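Local coordinates for protein aromatic-amino-acid:2-oxoglutarate transaminase (Candida albicans, PDB 6HND) that probably catalyses the pyridoxal-phosphate-dependent transfer of amino groups from aromatic amino acids, and perhaps 2-aminoadipate, to 2-oxo acids, at residues Y245-A248 / T249-P253; Q258-E261 / F262-I266; L320-S323 / Y324-D328; V469-G472 / Y473-T476. All coordinates share one frame; numbering follows the deposited sequence.

Contact 1: Y245-A248 / T249-P253; sequences YTIA and TGQNP. With PLP (pyridoxal-5'-phosphate), chain E.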
ATOM      1  N   TYR B 245       0.821   5.117  22.528  1.00 32.05           N
ATOM      2  CA  TYR B 245       1.690   5.298  21.340  1.00 31.66           C
ATOM      3  C   TYR B 245       2.893   6.098  21.819  1.00 31.13           C
ATOM      4  O   TYR B 245       2.681   7.230  22.197  1.00 34.15           O
ATOM      5  CB  TYR B 245       0.943   6.028  20.217  1.00 30.35           C
ATOM      6  CG  TYR B 245       1.817   6.514  19.087  1.00 30.09           C
ATOM      7  CD1 TYR B 245       2.719   5.663  18.487  1.00 29.34           C
ATOM      8  CD2 TYR B 245       1.746   7.822  18.624  1.00 31.67           C
ATOM      9  CE1 TYR B 245       3.523   6.078  17.438  1.00 31.74           C
ATOM     10  CE2 TYR B 245       2.543   8.261  17.579  1.00 32.25           C
ATOM     11  CZ  TYR B 245       3.436   7.380  16.987  1.00 32.85           C
ATOM     12  OH  TYR B 245       4.233   7.752  15.958  1.00 32.93           O
ATOM     13  N   THR B 246       4.081   5.506  21.821  1.00 32.41           N
ATOM     14  CA  THR B 246       5.336   6.162  22.255  1.00 32.31           C
ATOM     15  C   THR B 246       6.425   5.940  21.200  1.00 31.91           C
ATOM     16  O   THR B 246       6.665   4.813  20.790  1.00 30.68           O
ATOM     17  CB  THR B 246       5.752   5.672  23.652  1.00 32.09           C
ATOM     18  OG1 THR B 246       7.032   6.210  23.989  1.00 30.86           O
ATOM     19  CG2 THR B 246       5.776   4.164  23.752  1.00 33.34           C
ATOM     20  N   ILE B 247       7.065   7.028  20.804  1.00 32.86           N
ATOM     21  CA  ILE B 247       8.300   7.052  19.990  1.00 31.54           C
ATOM     22  C   ILE B 247       9.450   7.120  21.006  1.00 34.24           C
ATOM     23  O   ILE B 247       9.967   8.248  21.283  1.00 38.52           O
ATOM     24  CB  ILE B 247       8.227   8.239  19.002  1.00 32.21           C
ATOM     25  CG1 ILE B 247       6.884   8.273  18.270  1.00 33.94           C
ATOM     26  CG2 ILE B 247       9.401   8.207  18.025  1.00 32.21           C
ATOM     27  CD1 ILE B 247       6.464   9.635  17.779  1.00 37.02           C
ATOM     28  N   ALA B 248       9.790   5.977  21.610  1.00 32.02           N
ATOM     29  CA  ALA B 248      10.479   5.916  22.924  1.00 34.99           C
ATOM     30  C   ALA B 248      11.920   6.372  22.740  1.00 36.40           C
ATOM     31  O   ALA B 248      12.442   7.074  23.641  1.00 37.39           O
ATOM     32  CB  ALA B 248      10.394   4.540  23.564  1.00 30.02           C
ATOM     33  N   THR B 249      12.527   5.996  21.616  1.00 36.39           N
ATOM     34  CA  THR B 249      13.911   6.375  21.244  1.00 38.55           C
ATOM     35  C   THR B 249      13.857   7.472  20.165  1.00 37.60           C
ATOM     36  O   THR B 249      13.147   7.273  19.149  1.00 39.91           O
ATOM     37  CB  THR B 249      14.675   5.128  20.783  1.00 39.34           C
ATOM     38  OG1 THR B 249      14.496   4.114  21.781  1.00 36.32           O
ATOM     39  CG2 THR B 249      16.138   5.419  20.501  1.00 35.64           C
ATOM     40  N   GLY B 250      14.617   8.563  20.332  1.00 35.36           N
ATOM     41  CA  GLY B 250      14.642   9.687  19.365  1.00 34.91           C
ATOM     42  C   GLY B 250      13.233  10.201  19.099  1.00 33.40           C
ATOM     43  O   GLY B 250      12.850  10.302  17.943  1.00 31.72           O
ATOM     44  N   GLN B 251      12.480  10.453  20.173  1.00 36.77           N
ATOM     45  CA  GLN B 251      11.074  10.912  20.149  1.00 38.65           C
ATOM     46  C   GLN B 251      10.930  11.967  19.049  1.00 39.10           C
ATOM     47  O   GLN B 251      11.746  12.866  19.002  1.00 39.98           O
ATOM     48  CB  GLN B 251      10.674  11.435  21.536  1.00 40.28           C
ATOM     49  CG  GLN B 251       9.172  11.396  21.850  1.00 38.07           C
ATOM     50  CD  GLN B 251       8.419  12.578  21.308  1.00 36.79           C
ATOM     51  OE1 GLN B 251       9.007  13.632  21.108  1.00 34.22           O
ATOM     52  NE2 GLN B 251       7.117  12.409  21.070  1.00 32.77           N
ATOM     53  N   ASN B 252       9.934  11.829  18.180  1.00 37.24           N
ATOM     54  CA  ASN B 252       9.578  12.870  17.188  1.00 37.03           C
ATOM     55  C   ASN B 252       8.426  13.703  17.743  1.00 39.59           C
ATOM     56  O   ASN B 252       7.327  13.191  17.861  1.00 43.61           O
ATOM     57  CB  ASN B 252       9.252  12.243  15.849  1.00 34.32           C
ATOM     58  CG  ASN B 252       8.918  13.278  14.808  1.00 37.24           C
ATOM     59  OD1 ASN B 252       8.943  14.462  15.131  1.00 38.99           O
ATOM     60  ND2 ASN B 252       8.607  12.845  13.590  1.00 32.03           N
ATOM     61  N   PRO B 253       8.591  15.010  18.060  1.00 39.12           N
ATOM     62  CA  PRO B 253       9.771  15.795  17.681  1.00 40.65           C
ATOM     63  C   PRO B 253      10.954  15.941  18.640  1.00 36.47           C
ATOM     64  O   PRO B 253      11.958  16.366  18.192  1.00 41.94           O
ATOM     65  CB  PRO B 253       9.159  17.204  17.575  1.00 41.53           C
ATOM     66  CG  PRO B 253       8.150  17.235  18.710  1.00 40.51           C
ATOM     67  CD  PRO B 253       7.564  15.838  18.717  1.00 39.74           C
TER
HETATM   68  N1  PLP E 601       7.017   7.807  12.837  1.00 39.90           N
HETATM   69  C2  PLP E 601       7.997   8.659  13.108  1.00 44.47           C
HETATM   70  C2A PLP E 601       8.255   8.963  14.544  1.00 44.21           C
HETATM   71  C3  PLP E 601       8.783   9.221  12.063  1.00 47.94           C
HETATM   72  O3  PLP E 601       9.790  10.092  12.377  1.00 45.93           O
HETATM   73  C4  PLP E 601       8.499   8.880  10.715  1.00 50.37           C
HETATM   74  C4A PLP E 601       9.379   9.388   9.635  1.00 56.35           C
HETATM   75  C5  PLP E 601       7.458   7.958  10.473  1.00 46.85           C
HETATM   76  C6  PLP E 601       6.755   7.481  11.553  1.00 45.98           C
HETATM   77  C5A PLP E 601       6.991   7.585   9.090  1.00 42.50           C
HETATM   78  O4P PLP E 601       7.850   6.661   8.371  1.00 42.56           O
HETATM   79  P   PLP E 601       7.388   6.100   6.922  1.00 38.00           P
HETATM   80  O1P PLP E 601       5.876   5.919   6.974  1.00 37.33           O
HETATM   81  O2P PLP E 601       8.220   4.823   6.824  1.00 34.05           O
HETATM   82  O3P PLP E 601       7.786   7.132   5.917  1.00 39.78           O
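Ile247 meets the methyl edge of the pyridine ring of pyridoxal phosphate, CG2 and CD1 on opposite sides of the ring plane, while Asn252, which touches Ile247 from the next segment, comes to the cofactor oxygen O3 from above one face. Ile247 CG2 is 3.7 Å from the methyl C2A, with CD1 nearly as close, and Asn252 CB lies 3.7 Å from the same C2A. The Asn252 amide extends beyond, CG anti to the backbone N (chi1 -179°), which carries ND2 to O3; the hydrogen bond from Asn252 ND2 to O3 of the cofactor is 3.2 Å long and moderately bent, with 145° at the hydrogen. OD1 at the other end of the amide is held by Arg490, fixing which way round the group is turned.

Behind this surface the chain folds back after strand 243-246. Gln251 CA makes a CH...O contact of 3.1 Å with Ile247 O, and Ile247 CD1 also rests 3.7 Å from Asn252 O. Gly250, with positive phi, helps the loop to turn, and Pro253 follows through a cis peptide, the Asn-cis-Pro pair familiar from class I aminotransferases. Tyr130 of the second subunit is among the other residues bonded to the cofactor.

The chemistry is one of carbon contacts on the methyl beside one directed N-H for O3. As in related enzymes, a donor here probably stabilises O3 as the phenolate.

Contact 2: Q258-E261 / F262-I266; sequences QSLE and FRKKI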
ATOM      1  N   GLN B 258      13.966   7.143  26.085  1.00 37.02           N
ATOM      2  CA  GLN B 258      13.592   6.531  27.381  1.00 37.87           C
ATOM      3  C   GLN B 258      14.707   5.561  27.761  1.00 37.26           C
ATOM      4  O   GLN B 258      15.078   4.737  26.901  1.00 35.24           O
ATOM      5  CB  GLN B 258      12.238   5.819  27.293  1.00 36.12           C
ATOM      6  CG  GLN B 258      11.055   6.754  27.122  1.00 33.67           C
ATOM      7  CD  GLN B 258       9.790   5.987  26.816  1.00 34.40           C
ATOM      8  OE1 GLN B 258       9.715   4.767  26.977  1.00 38.92           O
ATOM      9  NE2 GLN B 258       8.778   6.704  26.378  1.00 28.37           N
ATOM     10  N   SER B 259      15.219   5.687  28.988  1.00 36.48           N
ATOM     11  CA  SER B 259      16.163   4.733  29.625  1.00 37.71           C
ATOM     12  C   SER B 259      15.507   3.353  29.733  1.00 37.46           C
ATOM     13  O   SER B 259      14.246   3.268  29.729  1.00 37.40           O
ATOM     14  CB  SER B 259      16.578   5.218  30.991  1.00 36.55           C
ATOM     15  OG  SER B 259      15.517   5.048  31.921  1.00 37.82           O
ATOM     16  N   LEU B 260      16.322   2.310  29.885  1.00 38.67           N
ATOM     17  CA  LEU B 260      15.814   0.950  30.179  1.00 39.74           C
ATOM     18  C   LEU B 260      14.937   1.006  31.437  1.00 40.74           C
ATOM     19  O   LEU B 260      13.826   0.478  31.383  1.00 38.78           O
ATOM     20  CB  LEU B 260      16.984  -0.014  30.337  1.00 41.90           C
ATOM     21  CG  LEU B 260      16.615  -1.439  30.754  1.00 43.52           C
ATOM     22  CD1 LEU B 260      15.563  -2.057  29.819  1.00 38.58           C
ATOM     23  CD2 LEU B 260      17.877  -2.299  30.831  1.00 40.46           C
ATOM     24  N   GLU B 261      15.360   1.700  32.495  1.00 40.01           N
ATOM     25  CA  GLU B 261      14.618   1.654  33.781  1.00 45.31           C
ATOM     26  C   GLU B 261      13.278   2.408  33.633  1.00 41.01           C
ATOM     27  O   GLU B 261      12.263   1.946  34.200  1.00 36.36           O
ATOM     28  CB  GLU B 261      15.559   2.054  34.928  1.00 49.66           C
ATOM     29  CG  GLU B 261      15.586   3.525  35.288  1.00 61.68           C
ATOM     30  CD  GLU B 261      16.385   3.802  36.561  1.00 71.74           C
ATOM     31  OE1 GLU B 261      15.964   4.685  37.345  1.00 70.19           O
ATOM     32  OE2 GLU B 261      17.428   3.120  36.768  1.00 66.98           O
ATOM     33  N   PHE B 262      13.249   3.480  32.840  1.00 38.77           N
ATOM     34  CA  PHE B 262      12.006   4.221  32.495  1.00 38.19           C
ATOM     35  C   PHE B 262      11.033   3.296  31.741  1.00 36.05           C
ATOM     36  O   PHE B 262       9.850   3.244  32.076  1.00 34.08           O
ATOM     37  CB  PHE B 262      12.362   5.489  31.715  1.00 37.72           C
ATOM     38  CG  PHE B 262      11.207   6.428  31.512  1.00 37.55           C
ATOM     39  CD1 PHE B 262      10.246   6.175  30.541  1.00 42.21           C
ATOM     40  CD2 PHE B 262      11.068   7.553  32.303  1.00 36.96           C
ATOM     41  CE1 PHE B 262       9.183   7.051  30.346  1.00 40.50           C
ATOM     42  CE2 PHE B 262      10.001   8.418  32.120  1.00 39.60           C
ATOM     43  CZ  PHE B 262       9.051   8.156  31.155  1.00 42.37           C
ATOM     44  N   ARG B 263      11.529   2.539  30.763  1.00 37.27           N
ATOM     45  CA  ARG B 263      10.693   1.584  29.987  1.00 39.19           C
ATOM     46  C   ARG B 263      10.110   0.500  30.904  1.00 38.39           C
ATOM     47  O   ARG B 263       8.955   0.108  30.674  1.00 37.12           O
ATOM     48  CB  ARG B 263      11.488   0.946  28.852  1.00 37.43           C
ATOM     49  CG  ARG B 263      11.893   1.920  27.758  1.00 36.43           C
ATOM     50  CD  ARG B 263      13.095   1.408  26.977  1.00 37.73           C
ATOM     51  NE  ARG B 263      13.682   2.515  26.257  1.00 36.37           N
ATOM     52  CZ  ARG B 263      13.520   2.752  24.965  1.00 39.01           C
ATOM     53  NH1 ARG B 263      12.863   1.905  24.188  1.00 38.52           N
ATOM     54  NH2 ARG B 263      14.084   3.822  24.437  1.00 42.28           N
ATOM     55  N   LYS B 264      10.853   0.030  31.912  1.00 39.24           N
ATOM     56  CA  LYS B 264      10.329  -1.013  32.827  1.00 39.48           C
ATOM     57  C   LYS B 264       9.137  -0.433  33.568  1.00 39.17           C
ATOM     58  O   LYS B 264       8.172  -1.166  33.733  1.00 41.20           O
ATOM     59  CB  LYS B 264      11.407  -1.532  33.776  1.00 45.81           C
ATOM     60  CG  LYS B 264      12.526  -2.292  33.069  1.00 55.44           C
ATOM     61  CD  LYS B 264      13.362  -3.174  33.979  1.00 59.40           C
ATOM     62  CE  LYS B 264      14.733  -3.443  33.396  1.00 63.72           C
ATOM     63  NZ  LYS B 264      15.371  -4.604  34.053  1.00 75.73           N
ATOM     64  N   LYS B 265       9.202   0.838  33.975  1.00 37.28           N
ATOM     65  CA  LYS B 265       8.101   1.470  34.739  1.00 42.88           C
ATOM     66  C   LYS B 265       6.872   1.663  33.840  1.00 37.91           C
ATOM     67  O   LYS B 265       5.783   1.466  34.324  1.00 38.83           O
ATOM     68  CB  LYS B 265       8.569   2.784  35.368  1.00 47.99           C
ATOM     69  CG  LYS B 265       9.722   2.652  36.353  1.00 50.78           C
ATOM     70  CD  LYS B 265       9.786   3.835  37.280  1.00 59.66           C
ATOM     71  CE  LYS B 265      11.159   4.459  37.358  1.00 61.89           C
ATOM     72  NZ  LYS B 265      12.107   3.582  38.073  1.00 56.28           N
ATOM     73  N   ILE B 266       7.049   2.094  32.590  1.00 38.82           N
ATOM     74  CA  ILE B 266       5.941   2.263  31.601  1.00 33.44           C
ATOM     75  C   ILE B 266       5.304   0.893  31.369  1.00 33.02           C
ATOM     76  O   ILE B 266       4.082   0.819  31.413  1.00 34.34           O
ATOM     77  CB  ILE B 266       6.447   2.886  30.281  1.00 32.87           C
ATOM     78  CG1 ILE B 266       6.974   4.316  30.456  1.00 31.83           C
ATOM     79  CG2 ILE B 266       5.367   2.814  29.206  1.00 30.25           C
ATOM     80  CD1 ILE B 266       5.932   5.301  30.958  1.00 33.03           C
TER
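This is the N-terminal turn of an alpha helix, capped by Ser259, at the start of helix 260-272 in the beta-alpha-beta crossover between the parallel strands 243-246 and 276-280. Ser259 is the N-cap: its OG accepts from Phe262 N at 2.9 Å, a fairly straight bond (159°) made possible by a chi1 of 74° that folds OG back over the first turn. Its own backbone N is taken by Asp217. From there the regular i to i+4 ladder takes over, beginning with Arg263 N to Ser259 O at 3.0 Å.

Gln258, just ahead of the cap, runs forward alongside the first turn. Its CG sits 3.6 Å from Phe262 CD1, and its amide plane is turned 45° from the phenyl ring; OE1 is engaged by Tyr324. Leu260 CG packs 3.8 Å from Lys264 CE on the exposed side, where Glu261 and Lys265 run side by side without forming a salt bridge. Phe262 and Ile266 instead turn to helix 221-229.

Arg263 ties the residue before the cap to the first turn. Its NH2 also reaches Thr249 in the preceding loop. Extended from CG to NE, the side chain gives both hydrogen bonds of its NE/NH2 edge to one oxygen, Gln258 O, which receives NE at 2.7 Å from above the carbonyl plane and NH2 at 2.8 Å on a lone pair.

Contact 3: L320-S323 / Y324-D328; sequences LTPS and YLELD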
ATOM      1  N   LEU B 320      22.686   0.514  21.899  1.00 42.15           N
ATOM      2  CA  LEU B 320      21.260   0.270  21.569  1.00 39.80           C
ATOM      3  C   LEU B 320      20.431   0.260  22.856  1.00 34.30           C
ATOM      4  O   LEU B 320      20.752  -0.483  23.740  1.00 40.47           O
ATOM      5  CB  LEU B 320      21.169  -1.055  20.809  1.00 40.30           C
ATOM      6  CG  LEU B 320      20.007  -1.166  19.829  1.00 44.89           C
ATOM      7  CD1 LEU B 320      20.087  -0.056  18.784  1.00 45.43           C
ATOM      8  CD2 LEU B 320      19.993  -2.543  19.171  1.00 43.84           C
ATOM      9  N   THR B 321      19.409   1.091  22.976  1.00 31.94           N
ATOM     10  CA  THR B 321      18.489   1.015  24.130  1.00 33.84           C
ATOM     11  C   THR B 321      17.457  -0.065  23.840  1.00 35.39           C
ATOM     12  O   THR B 321      16.918  -0.076  22.742  1.00 35.79           O
ATOM     13  CB  THR B 321      17.823   2.352  24.435  1.00 34.11           C
ATOM     14  OG1 THR B 321      18.849   3.352  24.436  1.00 36.66           O
ATOM     15  CG2 THR B 321      17.051   2.270  25.735  1.00 33.75           C
ATOM     16  N   PRO B 322      17.184  -1.010  24.784  1.00 38.97           N
ATOM     17  CA  PRO B 322      16.196  -2.059  24.584  1.00 36.65           C
ATOM     18  C   PRO B 322      14.811  -1.578  24.154  1.00 40.23           C
ATOM     19  O   PRO B 322      14.374  -0.545  24.637  1.00 38.25           O
ATOM     20  CB  PRO B 322      16.090  -2.716  25.955  1.00 38.22           C
ATOM     21  CG  PRO B 322      17.475  -2.556  26.535  1.00 37.01           C
ATOM     22  CD  PRO B 322      17.878  -1.179  26.076  1.00 39.79           C
ATOM     23  N   SER B 323      14.183  -2.370  23.269  1.00 37.35           N
ATOM     24  CA  SER B 323      12.774  -2.265  22.826  1.00 36.82           C
ATOM     25  C   SER B 323      11.861  -2.730  23.960  1.00 39.10           C
ATOM     26  O   SER B 323      12.261  -3.632  24.727  1.00 35.39           O
ATOM     27  CB  SER B 323      12.544  -3.080  21.545  1.00 38.24           C
ATOM     28  OG  SER B 323      11.155  -3.281  21.263  1.00 32.80           O
ATOM     29  N   TYR B 324      10.656  -2.164  24.016  1.00 37.44           N
ATOM     30  CA  TYR B 324       9.514  -2.696  24.804  1.00 37.27           C
ATOM     31  C   TYR B 324       9.282  -4.189  24.515  1.00 35.05           C
ATOM     32  O   TYR B 324       8.724  -4.857  25.395  1.00 38.67           O
ATOM     33  CB  TYR B 324       8.270  -1.825  24.585  1.00 35.40           C
ATOM     34  CG  TYR B 324       8.280  -0.563  25.424  1.00 34.74           C
ATOM     35  CD1 TYR B 324       7.839  -0.591  26.745  1.00 35.24           C
ATOM     36  CD2 TYR B 324       8.770   0.634  24.931  1.00 31.12           C
ATOM     37  CE1 TYR B 324       7.821   0.551  27.530  1.00 33.62           C
ATOM     38  CE2 TYR B 324       8.769   1.786  25.706  1.00 31.65           C
ATOM     39  CZ  TYR B 324       8.306   1.740  27.013  1.00 32.79           C
ATOM     40  OH  TYR B 324       8.324   2.845  27.807  1.00 33.12           O
ATOM     41  N   LEU B 325       9.669  -4.706  23.348  1.00 36.19           N
ATOM     42  CA  LEU B 325       9.541  -6.158  23.012  1.00 35.61           C
ATOM     43  C   LEU B 325      10.330  -6.975  24.043  1.00 36.72           C
ATOM     44  O   LEU B 325       9.936  -8.126  24.344  1.00 36.17           O
ATOM     45  CB  LEU B 325      10.101  -6.443  21.610  1.00 33.84           C
ATOM     46  CG  LEU B 325       9.300  -5.972  20.386  1.00 33.06           C
ATOM     47  CD1 LEU B 325      10.029  -6.355  19.102  1.00 32.15           C
ATOM     48  CD2 LEU B 325       7.874  -6.517  20.366  1.00 31.91           C
ATOM     49  N   GLU B 326      11.447  -6.411  24.504  1.00 34.46           N
ATOM     50  CA  GLU B 326      12.427  -7.118  25.359  1.00 36.77           C
ATOM     51  C   GLU B 326      11.836  -7.250  26.767  1.00 34.50           C
ATOM     52  O   GLU B 326      12.300  -8.127  27.471  1.00 36.26           O
ATOM     53  CB  GLU B 326      13.784  -6.413  25.311  1.00 33.26           C
ATOM     54  CG  GLU B 326      14.415  -6.558  23.943  1.00 38.62           C
ATOM     55  CD  GLU B 326      15.648  -5.715  23.678  1.00 39.65           C
ATOM     56  OE1 GLU B 326      16.661  -6.007  24.273  1.00 42.39           O
ATOM     57  OE2 GLU B 326      15.585  -4.801  22.836  1.00 44.32           O
ATOM     58  N   LEU B 327      10.844  -6.429  27.118  1.00 29.36           N
ATOM     59  CA  LEU B 327      10.141  -6.467  28.420  1.00 35.03           C
ATOM     60  C   LEU B 327       8.880  -7.316  28.333  1.00 35.97           C
ATOM     61  O   LEU B 327       8.434  -7.815  29.375  1.00 41.51           O
ATOM     62  CB  LEU B 327       9.778  -5.032  28.815  1.00 36.80           C
ATOM     63  CG  LEU B 327      10.966  -4.073  28.874  1.00 35.57           C
ATOM     64  CD1 LEU B 327      10.531  -2.730  29.401  1.00 35.66           C
ATOM     65  CD2 LEU B 327      12.070  -4.650  29.750  1.00 40.47           C
ATOM     66  N   ASP B 328       8.306  -7.411  27.136  1.00 39.18           N
ATOM     67  CA  ASP B 328       6.971  -8.004  26.870  1.00 42.28           C
ATOM     68  C   ASP B 328       7.066  -9.522  27.039  1.00 38.19           C
ATOM     69  O   ASP B 328       7.996 -10.138  26.461  1.00 36.35           O
ATOM     70  CB  ASP B 328       6.474  -7.597  25.475  1.00 43.84           C
ATOM     71  CG  ASP B 328       5.010  -7.891  25.211  1.00 39.27           C
ATOM     72  OD1 ASP B 328       4.247  -8.081  26.206  1.00 35.26           O
ATOM     73  OD2 ASP B 328       4.639  -7.878  24.016  1.00 34.90           O
TER
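Pro322 and Ser323 lead into a short helical turn at 324-327, where an ST turn at Ser323 is superimposed on a beta turn, in the loop between helix 312-319 and strand 333-338. At Pro322 the contact is with the carboxylate of Glu326, which reaches back to the residues before the turn. Pro322 CA lies 3.3 Å from Glu326 OE2, and the ring carbon CB of Pro322 is 3.7 Å from Glu326 OE1, so the proline rests over a face of the carboxylate.

Ser323 then carries all the polar links. Its backbone N donates to Glu326 OE2 at 2.8 Å, meeting that oxygen from above the carboxylate plane, 52° out of it; this bond resembles one half of a capping box. Its carbonyl O accepts from Glu326 N at 2.9 Å and closes the beta turn round Tyr324 and Leu325. The two residues are therefore joined twice, once through backbone alone and once through the carboxylate, which holds the glutamate chain alongside the turn. His151 is a second partner of the same OE2, and this sharing would help to balance the acid's charge.

Leu325 lays its CB and CG against the serine hydroxyl, while the Tyr324 ring swings off to Ile266 of helix 260-272. Glu279 of the neighbouring strand binds both Ser323 OG and Tyr324 N, tying the start of the turn to the central sheet. With OG anti to its own N (chi1 166°), the hydroxyl lies over the turn and receives Leu325 N at 2.9 Å in a nearly straight bond, 165° at the hydrogen.

Contact 4: V469-G472 / Y473-T476; sequences VVPG and YNMT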
ATOM      1  N   VAL B 469      12.010  25.650   9.503  1.00 43.06           N
ATOM      2  CA  VAL B 469      11.897  24.742  10.679  1.00 41.12           C
ATOM      3  C   VAL B 469      10.420  24.424  10.908  1.00 42.50           C
ATOM      4  O   VAL B 469       9.579  24.987  10.212  1.00 38.78           O
ATOM      5  CB  VAL B 469      12.543  25.339  11.945  1.00 41.31           C
ATOM      6  CG1 VAL B 469      14.018  25.597  11.737  1.00 40.89           C
ATOM      7  CG2 VAL B 469      11.836  26.596  12.417  1.00 40.28           C
ATOM      8  N   VAL B 470      10.141  23.509  11.846  1.00 42.75           N
ATOM      9  CA  VAL B 470       8.773  23.094  12.251  1.00 37.02           C
ATOM     10  C   VAL B 470       8.562  23.609  13.661  1.00 37.22           C
ATOM     11  O   VAL B 470       9.308  23.226  14.545  1.00 43.28           O
ATOM     12  CB  VAL B 470       8.600  21.573  12.165  1.00 34.33           C
ATOM     13  CG1 VAL B 470       7.217  21.132  12.625  1.00 36.50           C
ATOM     14  CG2 VAL B 470       8.845  21.092  10.754  1.00 36.09           C
ATOM     15  N   PRO B 471       7.564  24.487  13.909  1.00 37.86           N
ATOM     16  CA  PRO B 471       7.199  24.874  15.267  1.00 38.99           C
ATOM     17  C   PRO B 471       6.508  23.710  15.996  1.00 39.30           C
ATOM     18  O   PRO B 471       5.777  22.952  15.366  1.00 37.55           O
ATOM     19  CB  PRO B 471       6.223  26.040  15.038  1.00 40.31           C
ATOM     20  CG  PRO B 471       5.565  25.711  13.731  1.00 36.66           C
ATOM     21  CD  PRO B 471       6.680  25.104  12.911  1.00 37.96           C
ATOM     22  N   GLY B 472       6.763  23.590  17.296  1.00 42.42           N
ATOM     23  CA  GLY B 472       6.225  22.513  18.145  1.00 39.95           C
ATOM     24  C   GLY B 472       4.709  22.534  18.198  1.00 37.53           C
ATOM     25  O   GLY B 472       4.114  21.449  18.314  1.00 35.64           O
ATOM     26  N   TYR B 473       4.089  23.712  18.078  1.00 38.26           N
ATOM     27  CA  TYR B 473       2.614  23.858  18.129  1.00 38.96           C
ATOM     28  C   TYR B 473       1.978  23.108  16.943  1.00 35.56           C
ATOM     29  O   TYR B 473       0.834  22.672  17.090  1.00 44.48           O
ATOM     30  CB  TYR B 473       2.179  25.322  18.256  1.00 37.16           C
ATOM     31  CG  TYR B 473       2.703  26.263  17.205  1.00 41.95           C
ATOM     32  CD1 TYR B 473       2.216  26.234  15.905  1.00 41.88           C
ATOM     33  CD2 TYR B 473       3.643  27.225  17.525  1.00 42.52           C
ATOM     34  CE1 TYR B 473       2.689  27.106  14.939  1.00 44.27           C
ATOM     35  CE2 TYR B 473       4.099  28.127  16.577  1.00 43.12           C
ATOM     36  CZ  TYR B 473       3.619  28.068  15.286  1.00 42.21           C
ATOM     37  OH  TYR B 473       4.096  28.934  14.352  1.00 48.81           O
ATOM     38  N   ASN B 474       2.700  22.866  15.850  1.00 34.83           N
ATOM     39  CA  ASN B 474       2.173  22.065  14.713  1.00 34.88           C
ATOM     40  C   ASN B 474       2.204  20.560  15.027  1.00 38.91           C
ATOM     41  O   ASN B 474       1.653  19.778  14.211  1.00 41.67           O
ATOM     42  CB  ASN B 474       2.911  22.362  13.411  1.00 38.77           C
ATOM     43  CG  ASN B 474       2.425  23.625  12.725  1.00 43.09           C
ATOM     44  OD1 ASN B 474       1.454  24.254  13.155  1.00 42.49           O
ATOM     45  ND2 ASN B 474       3.097  23.989  11.644  1.00 44.27           N
ATOM     46  N   MET B 475       2.800  20.111  16.131  1.00 34.27           N
ATOM     47  CA  MET B 475       2.987  18.647  16.319  1.00 38.56           C
ATOM     48  C   MET B 475       2.333  18.177  17.615  1.00 35.88           C
ATOM     49  O   MET B 475       2.822  17.205  18.210  1.00 38.29           O
ATOM     50  CB  MET B 475       4.469  18.307  16.295  1.00 41.87           C
ATOM     51  CG  MET B 475       5.031  18.401  14.885  1.00 47.41           C
ATOM     52  SD  MET B 475       6.825  18.156  14.871  1.00 57.80           S
ATOM     53  CE  MET B 475       7.302  19.497  15.959  1.00 57.58           C
ATOM     54  N   THR B 476       1.209  18.798  17.955  1.00 31.54           N
ATOM     55  CA  THR B 476       0.495  18.617  19.233  1.00 35.26           C
ATOM     56  C   THR B 476      -0.688  17.687  19.023  1.00 34.42           C
ATOM     57  O   THR B 476      -1.259  17.711  17.933  1.00 35.04           O
ATOM     58  CB  THR B 476       0.021  19.948  19.827  1.00 37.98           C
ATOM     59  OG1 THR B 476      -0.761  20.639  18.848  1.00 40.36           O
ATOM     60  CG2 THR B 476       1.190  20.799  20.273  1.00 38.57           C
TER
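Two backbone hydrogen bonds from i+3 to i set the turn: Met475 N to Gly472 O at 2.9 Å (160° at the hydrogen) and Asn474 N to Pro471 O at 3.1 Å. Their spacing is that of a 3-10 helix, here a single tight coil that takes the chain off the short strand 470-471. Gly472 opens the coil.

Around these bonds the side chains fold back on the residues just before them. Tyr473 has its CG wedged between the backbone N and the carbonyl carbon (chi1 55°), a crowded position that turns the ring over the proline. Pro471 CB stands 3.5 Å from the ring centroid, 21° off the normal, in a CH-pi contact; displaced toward the rim, it comes within 3.3 Å of Tyr473 CZ. Next to it, Asn474 sets its amide beside the proline, ND2 3.7 Å from Pro471 CG. Met475 bends at its last torsion, bringing its methyl CE to 3.7 Å from Val470 CG1, the two side chains crossing at about a right angle.

Val470 also packs on Ser42 of the second subunit, and Met475 brings the turn beside the cofactor loop 249-253. Val470, Gly472 and Met475 face strand 488-492 of the small antiparallel sheet, the first two by backbone pairing, whereas Tyr473 packs on Leu452, Lys456 and Leu459 of helix 451-465.

In the fold
Each contact is a local turn, so the four follow one another in series, and none nests in or crosses another. Contact 1 ends strand 243-246 at the cofactor; contact 2 then starts helix 260-272, joined back to it by the backbone pair Ala248 O with Gln258 N. Further on, contact 3 turns the loop before strand 333-338 and comes alongside both, with Tyr324 packing on Ala248 of contact 1. Contact 4 comes last, leaving the four-stranded sheet; its Met475 CE lies 3.4 Å from Pro253 CB, which joins that sheet to the cofactor loop. Contacts 3 and 4 stay about 18 Å apart at their nearest atoms.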